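PDB 4QNY: mitogen activated protein kinase, putative from Leishmania donovani, which probably transfers the gamma-phosphate of ATP to serine or threonine residues of target proteins, as mitogen-activated protein kinases do, with magnesium as cofactor. Local coordinates for residues A9-Q12 with A13-C16; Q128-I131 with Y132-L135; I72-L75 with A76-D80; D184-T187 with M188-Y191; R231-Q234 with L235-V239. All coordinates share one frame; numbering follows the deposited sequence. Where two conformers were deposited one is given.

Contact 1. Residues A9-Q12 with A13-C16; sequences AELQ and AEVC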
loop_
_atom_site.group_PDB
_atom_site.type_symbol
_atom_site.label_atom_id
_atom_site.label_comp_id
_atom_site.label_asym_id
_atom_site.label_seq_id
_atom_site.Cartn_x
_atom_site.Cartn_y
_atom_site.Cartn_z
ATOM N N ALA A 9 8.184 9.066 -26.619
ATOM C CA ALA A 9 7.766 8.772 -27.985
ATOM C C ALA A 9 7.769 7.270 -28.251
ATOM O O ALA A 9 6.914 6.759 -28.974
ATOM C CB ALA A 9 8.662 9.488 -28.980
ATOM N N GLU A 10 8.731 6.567 -27.664
ATOM C CA GLU A 10 8.804 5.119 -27.813
ATOM C C GLU A 10 7.626 4.465 -27.101
ATOM O O GLU A 10 7.065 3.479 -27.578
ATOM C CB GLU A 10 10.126 4.580 -27.266
ATOM C CG GLU A 10 10.356 3.111 -27.573
ATOM C CD GLU A 10 11.667 2.593 -27.018
ATOM O OE1 GLU A 10 12.594 3.405 -26.809
ATOM O OE2 GLU A 10 11.767 1.370 -26.785
ATOM N N LEU A 11 7.254 5.023 -25.955
ATOM C CA LEU A 11 6.109 4.525 -25.203
ATOM C C LEU A 11 4.809 4.832 -25.938
ATOM O O LEU A 11 3.885 4.019 -25.949
ATOM C CB LEU A 11 6.083 5.132 -23.798
ATOM C CG LEU A 11 7.249 4.780 -22.872
ATOM C CD1 LEU A 11 7.271 5.708 -21.667
ATOM C CD2 LEU A 11 7.163 3.328 -22.429
ATOM N N GLN A 12 4.749 6.007 -26.558
ATOM C CA GLN A 12 3.570 6.428 -27.310
ATOM C C GLN A 12 3.303 5.516 -28.500
ATOM O O GLN A 12 2.167 5.110 -28.738
ATOM C CB GLN A 12 3.732 7.874 -27.787
ATOM C CG GLN A 12 2.567 8.396 -28.616
ATOM C CD GLN A 12 1.324 8.655 -27.786
ATOM O OE1 GLN A 12 1.186 9.712 -27.167
ATOM N NE2 GLN A 12 0.409 7.692 -27.770
ATOM N N ALA A 13 4.360 5.199 -29.243
ATOM C CA ALA A 13 4.254 4.305 -30.391
ATOM C C ALA A 13 3.815 2.914 -29.949
ATOM O O ALA A 13 3.046 2.246 -30.639
ATOM C CB ALA A 13 5.578 4.234 -31.135
ATOM N N GLU A 14 4.307 2.492 -28.791
ATOM C CA GLU A 14 3.963 1.191 -28.230
ATOM C C GLU A 14 2.487 1.130 -27.840
ATOM O O GLU A 14 1.805 0.139 -28.103
ATOM C CB GLU A 14 4.844 0.889 -27.017
ATOM C CG GLU A 14 4.849 -0.567 -26.590
ATOM C CD GLU A 14 5.701 -0.806 -25.357
ATOM O OE1 GLU A 14 5.437 -0.164 -24.319
ATOM O OE2 GLU A 14 6.636 -1.632 -25.426
ATOM N N VAL A 15 1.998 2.199 -27.216
ATOM C CA VAL A 15 0.605 2.275 -26.787
ATOM C C VAL A 15 -0.343 2.338 -27.984
ATOM O O VAL A 15 -1.407 1.715 -27.977
ATOM C CB VAL A 15 0.370 3.497 -25.867
ATOM C CG1 VAL A 15 -1.118 3.767 -25.676
ATOM C CG2 VAL A 15 1.052 3.285 -24.524
ATOM N N CYS A 16 0.054 3.078 -29.015
ATOM C CA CYS A 16 -0.758 3.216 -30.221
ATOM C C CYS A 16 -0.990 1.872 -30.914
ATOM O O CYS A 16 -2.026 1.662 -31.546
ATOM C CB CYS A 16 -0.107 4.200 -31.196
ATOM S SG CYS A 16 -0.214 5.935 -30.693
#
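With CG anti to the backbone N (chi1 178°) and a bend at the next bond (chi2 72°), the Q12 side chain folds along the helix toward C16, whose SG stands beside its own backbone N (chi1 -73°). Amide and thiol therefore meet over one turn of the short alpha helix 8-16, which precedes the five-stranded antiparallel sheet of the kinase N-lobe and packs against it. Q12 NE2 comes within 3.5 Å of C16 SG, but the amide has stronger partners. Its NE2 donates to Y22 O and its OE1 accepts from L24 N, both on 22-31, an outer strand of the sheet. Glutamine suits this place because one flat group supplies both a donor and an acceptor to the backbone of that strand.

Successive backbone bonds hold the turn together: A13 N to A9 O is 3.0 Å and V15 N to L11 O is 2.9 Å. V15 is beta-branched and buried, and it packs on Y22, M51 and Y102, where a compact apolar group fits between helix and sheet. E14 reaches out with an extended chain, and its OE1 is held twice, by a salt bridge to R53 NE and a hydrogen bond to Y102 OH, which ties the helix to two more strands. E10 OE2, one turn earlier, bonds to T5 OG1. The like charges E10 OE2 and E14 OE2 are 6.1 Å apart and not in contact. V15 CG2, beside its own backbone N, rests 3.3 Å from L11 O.

Contact 2. Residues Q128-I131 with Y132-L135; sequences QFFI and YQAL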
loop_
_atom_site.group_PDB
_atom_site.type_symbol
_atom_site.label_atom_id
_atom_site.label_comp_id
_atom_site.label_asym_id
_atom_site.label_seq_id
_atom_site.Cartn_x
_atom_site.Cartn_y
_atom_site.Cartn_z
ATOM N N GLN A 128 -7.267 13.941 9.663
ATOM C CA GLN A 128 -8.487 13.206 9.984
ATOM C C GLN A 128 -9.159 12.650 8.733
ATOM O O GLN A 128 -9.568 11.490 8.702
ATOM C CB GLN A 128 -9.470 14.104 10.739
ATOM C CG GLN A 128 -9.113 14.335 12.196
ATOM C CD GLN A 128 -9.894 15.478 12.813
ATOM O OE1 GLN A 128 -10.466 16.308 12.107
ATOM N NE2 GLN A 128 -9.922 15.525 14.140
ATOM N N PHE A 129 -9.265 13.484 7.704
ATOM C CA PHE A 129 -9.911 13.089 6.458
ATOM C C PHE A 129 -9.064 12.065 5.702
ATOM O O PHE A 129 -9.597 11.136 5.098
ATOM C CB PHE A 129 -10.179 14.316 5.583
ATOM C CG PHE A 129 -11.078 14.040 4.411
ATOM C CD1 PHE A 129 -12.202 13.245 4.555
ATOM C CD2 PHE A 129 -10.809 14.591 3.170
ATOM C CE1 PHE A 129 -13.034 12.991 3.481
ATOM C CE2 PHE A 129 -11.638 14.344 2.090
ATOM C CZ PHE A 129 -12.752 13.544 2.246
ATOM N N PHE A 130 -7.746 12.242 5.743
ATOM C CA PHE A 130 -6.824 11.285 5.135
ATOM C C PHE A 130 -6.929 9.916 5.798
ATOM O O PHE A 130 -7.088 8.899 5.126
ATOM C CB PHE A 130 -5.381 11.789 5.227
ATOM C CG PHE A 130 -5.023 12.816 4.193
ATOM C CD1 PHE A 130 -5.713 12.885 2.993
ATOM C CD2 PHE A 130 -3.989 13.711 4.417
ATOM C CE1 PHE A 130 -5.381 13.830 2.040
ATOM C CE2 PHE A 130 -3.653 14.656 3.468
ATOM C CZ PHE A 130 -4.350 14.716 2.278
ATOM N N ILE A 131 -6.840 9.905 7.125
ATOM C CA ILE A 131 -6.827 8.663 7.889
ATOM C C ILE A 131 -8.141 7.892 7.772
ATOM O O ILE A 131 -8.135 6.674 7.585
ATOM C CB ILE A 131 -6.524 8.934 9.377
ATOM C CG1 ILE A 131 -5.086 9.429 9.540
ATOM C CG2 ILE A 131 -6.738 7.682 10.210
ATOM C CD1 ILE A 131 -4.044 8.467 9.003
ATOM N N TYR A 132 -9.264 8.597 7.871
ATOM C CA TYR A 132 -10.565 7.938 7.793
ATOM C C TYR A 132 -10.794 7.309 6.422
ATOM O O TYR A 132 -11.316 6.201 6.324
ATOM C CB TYR A 132 -11.698 8.915 8.109
ATOM C CG TYR A 132 -13.057 8.249 8.120
ATOM C CD1 TYR A 132 -13.493 7.539 9.232
ATOM C CD2 TYR A 132 -13.896 8.318 7.016
ATOM C CE1 TYR A 132 -14.729 6.922 9.245
ATOM C CE2 TYR A 132 -15.136 7.704 7.021
ATOM C CZ TYR A 132 -15.546 7.009 8.138
ATOM O OH TYR A 132 -16.778 6.397 8.147
ATOM N N GLN A 133 -10.408 8.024 5.370
ATOM C CA GLN A 133 -10.552 7.516 4.009
ATOM C C GLN A 133 -9.705 6.267 3.803
ATOM O O GLN A 133 -10.127 5.323 3.136
ATOM C CB GLN A 133 -10.164 8.586 2.987
ATOM C CG GLN A 133 -11.229 9.643 2.750
ATOM C CD GLN A 133 -10.761 10.728 1.804
ATOM O OE1 GLN A 133 -11.200 10.801 0.657
ATOM N NE2 GLN A 133 -9.862 11.582 2.282
ATOM N N ALA A 134 -8.510 6.267 4.385
ATOM C CA ALA A 134 -7.607 5.128 4.278
ATOM C C ALA A 134 -8.157 3.919 5.029
ATOM O O ALA A 134 -8.089 2.791 4.540
ATOM C CB ALA A 134 -6.227 5.497 4.801
ATOM N N LEU A 135 -8.704 4.163 6.216
ATOM C CA LEU A 135 -9.289 3.103 7.032
ATOM C C LEU A 135 -10.547 2.534 6.389
ATOM O O LEU A 135 -10.743 1.320 6.352
ATOM C CB LEU A 135 -9.610 3.623 8.433
ATOM C CG LEU A 135 -8.418 3.881 9.353
ATOM C CD1 LEU A 135 -8.851 4.695 10.558
ATOM C CD2 LEU A 135 -7.793 2.566 9.791
#
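F129 and Q133, one turn apart, form a stack of carboxamide on phenyl ring. Q133 NE2 sits 3.1 Å above the plane of the F129 ring, over its centre, and the ring and amide planes are only 17° apart. Q133 CG adds a CH-pi contact to the same ring, 4.2 Å from its centroid. The same NE2 donates to F129 O at 2.9 Å, with the oxygen close to the amide plane of Q133 but the donor well above the carbonyl plane of F129. Since Q133 N bonds to F129 O at 3.2 Å from the opposite face of that carbonyl, a single oxygen is gripped by two donors of one residue. The Q133 chain can do this because CG lies beside the backbone N (chi1 -78°) and the chain is extended beyond it.

On another side of the helix, I131 and L135 lie side by side and point the same way, I131 CG2 touching L135 CD1 at 3.7 Å. Both belong to helix 124-143 of the mainly helical kinase C-lobe, the long helix known as E in this fold. I131 fits against I212, L216 and L219 of helix 206-219, while L135 faces A305 and M306; the branched I131 and L135 pack into these two interfaces.

Farther out, what fixes the amide of Q133 is the backbone round strand 164-166: NE2 also donates to C162 O, and OE1 accepts from L164 N. With both ends of its amide satisfied, glutamine can be buried against the face of F129. Y132, partly exposed, directs its OH to H315 and D316.

Contact 3. Residues I72-L75 with A76-D80; sequences IKLL and AHFND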
loop_
_atom_site.group_PDB
_atom_site.type_symbol
_atom_site.label_atom_id
_atom_site.label_comp_id
_atom_site.label_asym_id
_atom_site.label_seq_id
_atom_site.Cartn_x
_atom_site.Cartn_y
_atom_site.Cartn_z
ATOM N N ILE A 72 -4.449 -6.929 -11.088
ATOM C CA ILE A 72 -5.463 -6.498 -12.047
ATOM C C ILE A 72 -6.843 -6.999 -11.633
ATOM O O ILE A 72 -7.826 -6.259 -11.697
ATOM C CB ILE A 72 -5.135 -6.985 -13.477
ATOM C CG1 ILE A 72 -4.167 -6.016 -14.154
ATOM C CG2 ILE A 72 -6.395 -7.098 -14.321
ATOM C CD1 ILE A 72 -2.773 -6.549 -14.292
ATOM N N LYS A 73 -6.907 -8.254 -11.199
ATOM C CA LYS A 73 -8.161 -8.843 -10.741
ATOM C C LYS A 73 -8.744 -8.067 -9.564
ATOM O O LYS A 73 -9.948 -7.826 -9.505
ATOM C CB LYS A 73 -7.958 -10.307 -10.348
ATOM C CG LYS A 73 -7.938 -11.272 -11.521
ATOM C CD LYS A 73 -8.070 -12.709 -11.040
ATOM C CE LYS A 73 -8.448 -13.643 -12.177
ATOM N NZ LYS A 73 -8.762 -15.014 -11.682
ATOM N N LEU A 74 -7.879 -7.674 -8.634
ATOM C CA LEU A 74 -8.307 -6.922 -7.460
ATOM C C LEU A 74 -8.791 -5.524 -7.830
ATOM O O LEU A 74 -9.795 -5.051 -7.301
ATOM C CB LEU A 74 -7.169 -6.831 -6.443
ATOM C CG LEU A 74 -6.869 -8.118 -5.675
ATOM C CD1 LEU A 74 -5.483 -8.057 -5.072
ATOM C CD2 LEU A 74 -7.913 -8.350 -4.593
ATOM N N LEU A 75 -8.075 -4.867 -8.739
ATOM C CA LEU A 75 -8.461 -3.535 -9.195
ATOM C C LEU A 75 -9.840 -3.553 -9.847
ATOM O O LEU A 75 -10.640 -2.638 -9.655
ATOM C CB LEU A 75 -7.423 -2.979 -10.173
ATOM C CG LEU A 75 -6.103 -2.503 -9.565
ATOM C CD1 LEU A 75 -5.099 -2.169 -10.656
ATOM C CD2 LEU A 75 -6.334 -1.302 -8.660
ATOM N N ALA A 76 -10.115 -4.605 -10.611
ATOM C CA ALA A 76 -11.413 -4.765 -11.252
ATOM C C ALA A 76 -12.465 -5.210 -10.243
ATOM O O ALA A 76 -13.659 -4.961 -10.424
ATOM C CB ALA A 76 -11.320 -5.761 -12.396
ATOM N N HIS A 77 -12.013 -5.866 -9.179
ATOM C CA HIS A 77 -12.911 -6.391 -8.157
ATOM C C HIS A 77 -13.562 -5.281 -7.338
ATOM O O HIS A 77 -14.721 -5.389 -6.942
ATOM C CB HIS A 77 -12.158 -7.347 -7.229
ATOM C CG HIS A 77 -13.000 -7.914 -6.130
ATOM N ND1 HIS A 77 -13.047 -7.361 -4.868
ATOM C CD2 HIS A 77 -13.828 -8.984 -6.102
ATOM C CE1 HIS A 77 -13.869 -8.066 -4.111
ATOM N NE2 HIS A 77 -14.356 -9.058 -4.836
ATOM N N PHE A 78 -12.810 -4.214 -7.085
ATOM C CA PHE A 78 -13.300 -3.119 -6.257
ATOM C C PHE A 78 -13.902 -1.985 -7.080
ATOM O O PHE A 78 -13.388 -1.624 -8.138
ATOM C CB PHE A 78 -12.175 -2.571 -5.374
ATOM C CG PHE A 78 -11.671 -3.553 -4.357
ATOM C CD1 PHE A 78 -12.467 -3.937 -3.289
ATOM C CD2 PHE A 78 -10.397 -4.084 -4.460
ATOM C CE1 PHE A 78 -12.004 -4.838 -2.351
ATOM C CE2 PHE A 78 -9.928 -4.986 -3.524
ATOM C CZ PHE A 78 -10.733 -5.363 -2.468
ATOM N N ASN A 79 -15.001 -1.431 -6.580
ATOM C CA ASN A 79 -15.626 -0.261 -7.181
ATOM C C ASN A 79 -15.982 0.741 -6.090
ATOM O O ASN A 79 -17.140 0.859 -5.692
ATOM C CB ASN A 79 -16.870 -0.656 -7.978
ATOM C CG ASN A 79 -17.416 0.488 -8.813
ATOM O OD1 ASN A 79 -16.662 1.332 -9.298
ATOM N ND2 ASN A 79 -18.732 0.520 -8.984
ATOM N N ASP A 80 -14.971 1.453 -5.604
ATOM C CA ASP A 80 -15.137 2.346 -4.466
ATOM C C ASP A 80 -14.342 3.630 -4.663
ATOM O O ASP A 80 -13.354 3.651 -5.395
ATOM C CB ASP A 80 -14.708 1.636 -3.178
ATOM C CG ASP A 80 -15.073 2.415 -1.933
ATOM O OD1 ASP A 80 -16.242 2.332 -1.501
ATOM O OD2 ASP A 80 -14.187 3.101 -1.382
#
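At L74 O the helical hydrogen-bonding pattern runs out: this oxygen accepts a bond from F78 N at 3.1 Å and a weak one from H77 N, which also bonds weakly to K73 O, and F78 then leaves helical phi/psi. The segment is the C-terminal end of helix 62-77, the helix C of the kinase N-lobe, whose placement beside the nucleotide is a familiar feature of the fold. L74 and F78 lie side by side, pointing the same way, with L74 CD2 4.1 Å from F78 CE2. The F78 ring, its CG beside the backbone N (chi1 -65°), folds back over the last turn instead of following the outgoing chain, and it is buried against I140 and I141 of helix 124-143. A large aromatic suits a place where an N-lobe helix meets a C-lobe helix.

H77 presents an edge of its imidazole to the neighbouring phenyl: its ND1 stands 3.7 Å above the plane of the F78 ring, over the centre. H77 in turn makes an edge-to-face pair with F327. L75 faces L86 and I84, with its side chain about 7 Å from the bound nucleotide analogue; it probably holds the helix C position of the regulatory spine of kinases. A76, small and exposed, touches L86 of strand 86-90. On the F78 ring, CD2 lies 3.1 Å from L74 O, the same oxygen that takes the F78 backbone N-H.

Contact 4. Residues D184-T187 with M188-Y191; sequences DYVT and MRWY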
loop_
_atom_site.group_PDB
_atom_site.type_symbol
_atom_site.label_atom_id
_atom_site.label_comp_id
_atom_site.label_asym_id
_atom_site.label_seq_id
_atom_site.Cartn_x
_atom_site.Cartn_y
_atom_site.Cartn_z
ATOM N N ASP A 184 14.119 -10.310 2.558
ATOM C CA ASP A 184 14.959 -9.264 3.134
ATOM C C ASP A 184 15.545 -8.367 2.053
ATOM O O ASP A 184 16.133 -7.327 2.345
ATOM C CB ASP A 184 16.088 -9.877 3.965
ATOM C CG ASP A 184 15.585 -10.549 5.222
ATOM O OD1 ASP A 184 15.325 -9.834 6.211
ATOM O OD2 ASP A 184 15.453 -11.790 5.221
ATOM N N TYR A 185 15.388 -8.782 0.802
ATOM C CA TYR A 185 15.895 -8.012 -0.323
ATOM C C TYR A 185 14.850 -6.998 -0.765
ATOM O O TYR A 185 14.193 -7.165 -1.792
ATOM C CB TYR A 185 16.286 -8.942 -1.474
ATOM C CG TYR A 185 17.368 -9.928 -1.094
ATOM C CD1 TYR A 185 18.706 -9.650 -1.342
ATOM C CD2 TYR A 185 17.053 -11.130 -0.471
ATOM C CE1 TYR A 185 19.698 -10.545 -0.990
ATOM C CE2 TYR A 185 18.039 -12.030 -0.114
ATOM C CZ TYR A 185 19.359 -11.733 -0.376
ATOM O OH TYR A 185 20.343 -12.627 -0.023
ATOM N N VAL A 186 14.698 -5.947 0.035
ATOM C CA VAL A 186 13.683 -4.930 -0.208
ATOM C C VAL A 186 14.264 -3.524 -0.109
ATOM O O VAL A 186 15.275 -3.302 0.557
ATOM C CB VAL A 186 12.511 -5.060 0.781
ATOM C CG1 VAL A 186 11.718 -6.320 0.493
ATOM C CG2 VAL A 186 13.024 -5.057 2.216
ATOM N N THR A 187 13.612 -2.579 -0.777
ATOM C CA THR A 187 14.065 -1.194 -0.784
ATOM C C THR A 187 13.359 -0.373 0.291
ATOM O O THR A 187 13.850 0.675 0.708
ATOM C CB THR A 187 13.834 -0.538 -2.158
ATOM O OG1 THR A 187 12.439 -0.583 -2.483
ATOM C CG2 THR A 187 14.623 -1.268 -3.235
ATOM N N MET A 188 12.205 -0.858 0.739
ATOM C CA MET A 188 11.422 -0.153 1.749
ATOM C C MET A 188 10.793 -1.126 2.743
ATOM O O MET A 188 9.774 -1.750 2.450
ATOM C CB MET A 188 10.336 0.694 1.084
ATOM C CG MET A 188 9.510 1.525 2.052
ATOM S SD MET A 188 10.512 2.698 2.983
ATOM C CE MET A 188 11.269 3.630 1.654
ATOM N N ARG A 189 11.406 -1.247 3.918
ATOM C CA ARG A 189 10.912 -2.147 4.959
ATOM C C ARG A 189 10.404 -1.372 6.173
ATOM O O ARG A 189 10.010 -1.961 7.180
ATOM C CB ARG A 189 12.012 -3.117 5.394
ATOM C CG ARG A 189 13.061 -2.485 6.299
ATOM C CD ARG A 189 14.099 -3.494 6.768
ATOM N NE ARG A 189 15.042 -3.847 5.710
ATOM C CZ ARG A 189 15.234 -5.083 5.262
ATOM N NH1 ARG A 189 14.553 -6.094 5.783
ATOM N NH2 ARG A 189 16.114 -5.309 4.295
ATOM N N TRP A 190 10.406 -0.047 6.066
ATOM C CA TRP A 190 10.123 0.829 7.200
ATOM C C TRP A 190 8.677 0.762 7.691
ATOM O O TRP A 190 8.354 1.297 8.750
ATOM C CB TRP A 190 10.462 2.275 6.835
ATOM C CG TRP A 190 11.911 2.493 6.522
ATOM C CD1 TRP A 190 12.939 1.622 6.740
ATOM C CD2 TRP A 190 12.493 3.660 5.929
ATOM N NE1 TRP A 190 14.125 2.176 6.323
ATOM C CE2 TRP A 190 13.878 3.426 5.819
ATOM C CE3 TRP A 190 11.976 4.879 5.479
ATOM C CZ2 TRP A 190 14.752 4.366 5.280
ATOM C CZ3 TRP A 190 12.846 5.811 4.945
ATOM C CH2 TRP A 190 14.219 5.550 4.849
ATOM N N TYR A 191 7.812 0.104 6.928
ATOM C CA TYR A 191 6.391 0.082 7.248
ATOM C C TYR A 191 5.893 -1.328 7.538
ATOM O O TYR A 191 4.689 -1.575 7.592
ATOM C CB TYR A 191 5.594 0.717 6.107
ATOM C CG TYR A 191 6.032 2.136 5.829
ATOM C CD1 TYR A 191 5.472 3.201 6.520
ATOM C CD2 TYR A 191 7.025 2.409 4.897
ATOM C CE1 TYR A 191 5.879 4.499 6.283
ATOM C CE2 TYR A 191 7.439 3.705 4.652
ATOM C CZ TYR A 191 6.862 4.746 5.348
ATOM O OH TYR A 191 7.267 6.039 5.108
#
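R189 reaches back over the chain to D184, its guanidinium nearly coplanar with the carboxylate, the two planes being 25° apart. The closer bond, however, goes to the main chain: R189 NH2 donates to D184 O at 2.8 Å, with an N-H...O angle of 142°. The charged pair D184 OD1 to R189 NH1 is a long salt bridge at 3.8 Å, and D184 OD1 finds its stronger partner in R231 NE. V186 crosses the arginine at about a right angle and sets CG2 3.7 Å above the centre of the guanidinium plane. A valine methyl suits this place, since the face of a guanidinium forms no hydrogen bonds while its rim stays available to D184.

The chain here is part of the activation segment, an irregular loop between strand 173-174 and helix 194-197. It includes T183-D184-Y185, which matches the Thr-X-Tyr lip of mitogen-activated protein kinases. Y185, at the centre of an inverse gamma turn, points away from R189. M188, bent at chi2 and chi3, folds so that its SD lies 3.3 Å above one face of the W190 ring, offset toward the rim.

In active relatives of this family the phosphorylated lip tyrosine is bound by arginines of the following Arg-Trp-Tyr-Arg sequence. Here Y185 is unmodified, and R189 bonds to D184 O and only at long range to its carboxylate, consistent with a lip not yet activated.

Contact 5. Residues R231-Q234 with L235-V239; sequences RVNQ and LDKIV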
loop_
_atom_site.group_PDB
_atom_site.type_symbol
_atom_site.label_atom_id
_atom_site.label_comp_id
_atom_site.label_asym_id
_atom_site.label_seq_id
_atom_site.Cartn_x
_atom_site.Cartn_y
_atom_site.Cartn_z
ATOM N N ARG A 231 16.482 -6.441 8.729
ATOM C CA ARG A 231 15.385 -7.005 9.512
ATOM C C ARG A 231 15.555 -6.803 11.016
ATOM O O ARG A 231 14.668 -6.265 11.675
ATOM C CB ARG A 231 15.228 -8.495 9.214
ATOM C CG ARG A 231 14.173 -9.178 10.071
ATOM C CD ARG A 231 13.703 -10.472 9.435
ATOM N NE ARG A 231 13.076 -10.234 8.138
ATOM C CZ ARG A 231 12.771 -11.191 7.269
ATOM N NH1 ARG A 231 12.203 -10.881 6.112
ATOM N NH2 ARG A 231 13.038 -12.458 7.553
ATOM N N VAL A 232 16.688 -7.244 11.554
ATOM C CA VAL A 232 16.960 -7.092 12.979
ATOM C C VAL A 232 16.991 -5.618 13.366
ATOM O O VAL A 232 16.439 -5.223 14.394
ATOM C CB VAL A 232 18.292 -7.761 13.376
ATOM C CG1 VAL A 232 18.650 -7.432 14.820
ATOM C CG2 VAL A 232 18.205 -9.264 13.175
ATOM N N ASN A 233 17.622 -4.803 12.525
ATOM C CA ASN A 233 17.694 -3.368 12.764
ATOM C C ASN A 233 16.315 -2.717 12.723
ATOM O O ASN A 233 16.068 -1.725 13.408
ATOM C CB ASN A 233 18.620 -2.702 11.744
ATOM C CG ASN A 233 18.868 -1.238 12.050
ATOM O OD1 ASN A 233 18.570 -0.363 11.237
ATOM N ND2 ASN A 233 19.410 -0.965 13.231
ATOM N N GLN A 234 15.419 -3.283 11.918
ATOM C CA GLN A 234 14.046 -2.798 11.844
ATOM C C GLN A 234 13.333 -3.022 13.174
ATOM O O GLN A 234 12.603 -2.153 13.652
ATOM C CB GLN A 234 13.285 -3.489 10.709
ATOM C CG GLN A 234 11.841 -3.035 10.551
ATOM C CD GLN A 234 11.725 -1.590 10.107
ATOM O OE1 GLN A 234 12.591 -1.071 9.404
ATOM N NE2 GLN A 234 10.647 -0.931 10.519
ATOM N N LEU A 235 13.556 -4.190 13.768
ATOM C CA LEU A 235 12.975 -4.509 15.067
ATOM C C LEU A 235 13.526 -3.584 16.146
ATOM O O LEU A 235 12.795 -3.149 17.034
ATOM C CB LEU A 235 13.242 -5.969 15.437
ATOM C CG LEU A 235 12.651 -6.427 16.772
ATOM C CD1 LEU A 235 11.133 -6.318 16.754
ATOM C CD2 LEU A 235 13.085 -7.847 17.103
ATOM N N ASP A 236 14.819 -3.287 16.060
ATOM C CA ASP A 236 15.459 -2.380 17.006
ATOM C C ASP A 236 14.844 -0.986 16.930
ATOM O O ASP A 236 14.572 -0.365 17.956
ATOM C CB ASP A 236 16.966 -2.307 16.749
ATOM C CG ASP A 236 17.693 -3.571 17.171
ATOM O OD1 ASP A 236 17.267 -4.204 18.160
ATOM O OD2 ASP A 236 18.693 -3.929 16.516
ATOM N N LYS A 237 14.623 -0.505 15.709
ATOM C CA LYS A 237 14.053 0.821 15.491
ATOM C C LYS A 237 12.622 0.914 16.009
ATOM O O LYS A 237 12.208 1.950 16.529
ATOM C CB LYS A 237 14.095 1.183 14.005
ATOM C CG LYS A 237 15.487 1.485 13.479
ATOM C CD LYS A 237 16.035 2.766 14.084
ATOM C CE LYS A 237 17.477 3.003 13.667
ATOM N NZ LYS A 237 17.636 3.014 12.186
ATOM N N ILE A 238 11.870 -0.172 15.859
ATOM C CA ILE A 238 10.494 -0.218 16.338
ATOM C C ILE A 238 10.447 -0.222 17.864
ATOM O O ILE A 238 9.717 0.562 18.473
ATOM C CB ILE A 238 9.751 -1.456 15.796
ATOM C CG1 ILE A 238 9.569 -1.344 14.280
ATOM C CG2 ILE A 238 8.400 -1.614 16.476
ATOM C CD1 ILE A 238 8.900 -2.545 13.653
ATOM N N VAL A 239 11.235 -1.101 18.474
ATOM C CA VAL A 239 11.262 -1.236 19.927
ATOM C C VAL A 239 11.818 0.017 20.602
ATOM O O VAL A 239 11.338 0.422 21.661
ATOM C CB VAL A 239 12.088 -2.469 20.354
ATOM C CG1 VAL A 239 12.247 -2.522 21.866
ATOM C CG2 VAL A 239 11.430 -3.742 19.845
#
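Q234 lies across I238 one turn on, its amide NE2 resting 3.9 Å from both I238 CG1 and I238 CD1. The overlap follows from a glutamine whose CG is anti to its own nitrogen (chi1 -180°) and whose chain bends at the next bond (chi2 66°). I238 CG1 also approaches Q234 O at 3.2 Å, and I238 N donates to that oxygen at 3.1 Å. The amide itself is committed beyond the helix: NE2 bonds to F226 O, and OE1 takes a weak bond from G228 N. Glutamine thus serves as both a polar tie to the preceding loop and an oblique neighbour for a buried isoleucine, which itself packs on F226.

These residues form the first two turns of helix 231-242, which corresponds to the helix G of the kinase C-lobe. N233 and K237 cross obliquely, and N233 OD1 comes within 3.6 Å of K237 NZ; each has a firmer partner, N233 OD1 in K229 N and K237 NZ in Q227 O. The lysine, bent at chi2 and chi4, curls its ammonium back to the loop, so both side chains draw in the residues just ahead of the helix.

V232 and D236 run alongside each other and point the same way, V232 CG1 standing 3.9 Å from D236 OD2. The other carboxylate oxygen, D236 OD1, accepts the hydroxyl of Y261 on helix 256-264, whose side chain also touches V232 and L235. Buried L235 packs on V197 and M198, with its backbone N bonded to R231 O at 3.2 Å.

How the contacts relate
Along the chain the order is contacts 1, 3, 2, 4 and 5. Contacts 1 and 3 belong to helices of the N-lobe, their centres 26 Å apart, while the other three lie in the C-lobe. Contact 3 comes nearest to contact 2 at D80, with about 6 Å between nearest atoms, and F78 packs against the same helix 124-143 farther along. Contacts 4 and 5 touch: D184 OD1 and R231 NE form a 3.0 Å salt bridge that ties the activation segment to helix 231-242. Contacts 1 and 5, with centres 44 Å apart, lie on opposite sides of the chain's centre. Contacts 3 and 4 lie nearest the nucleotide, with L75 and T187 side chains about 7 and 9 Å away.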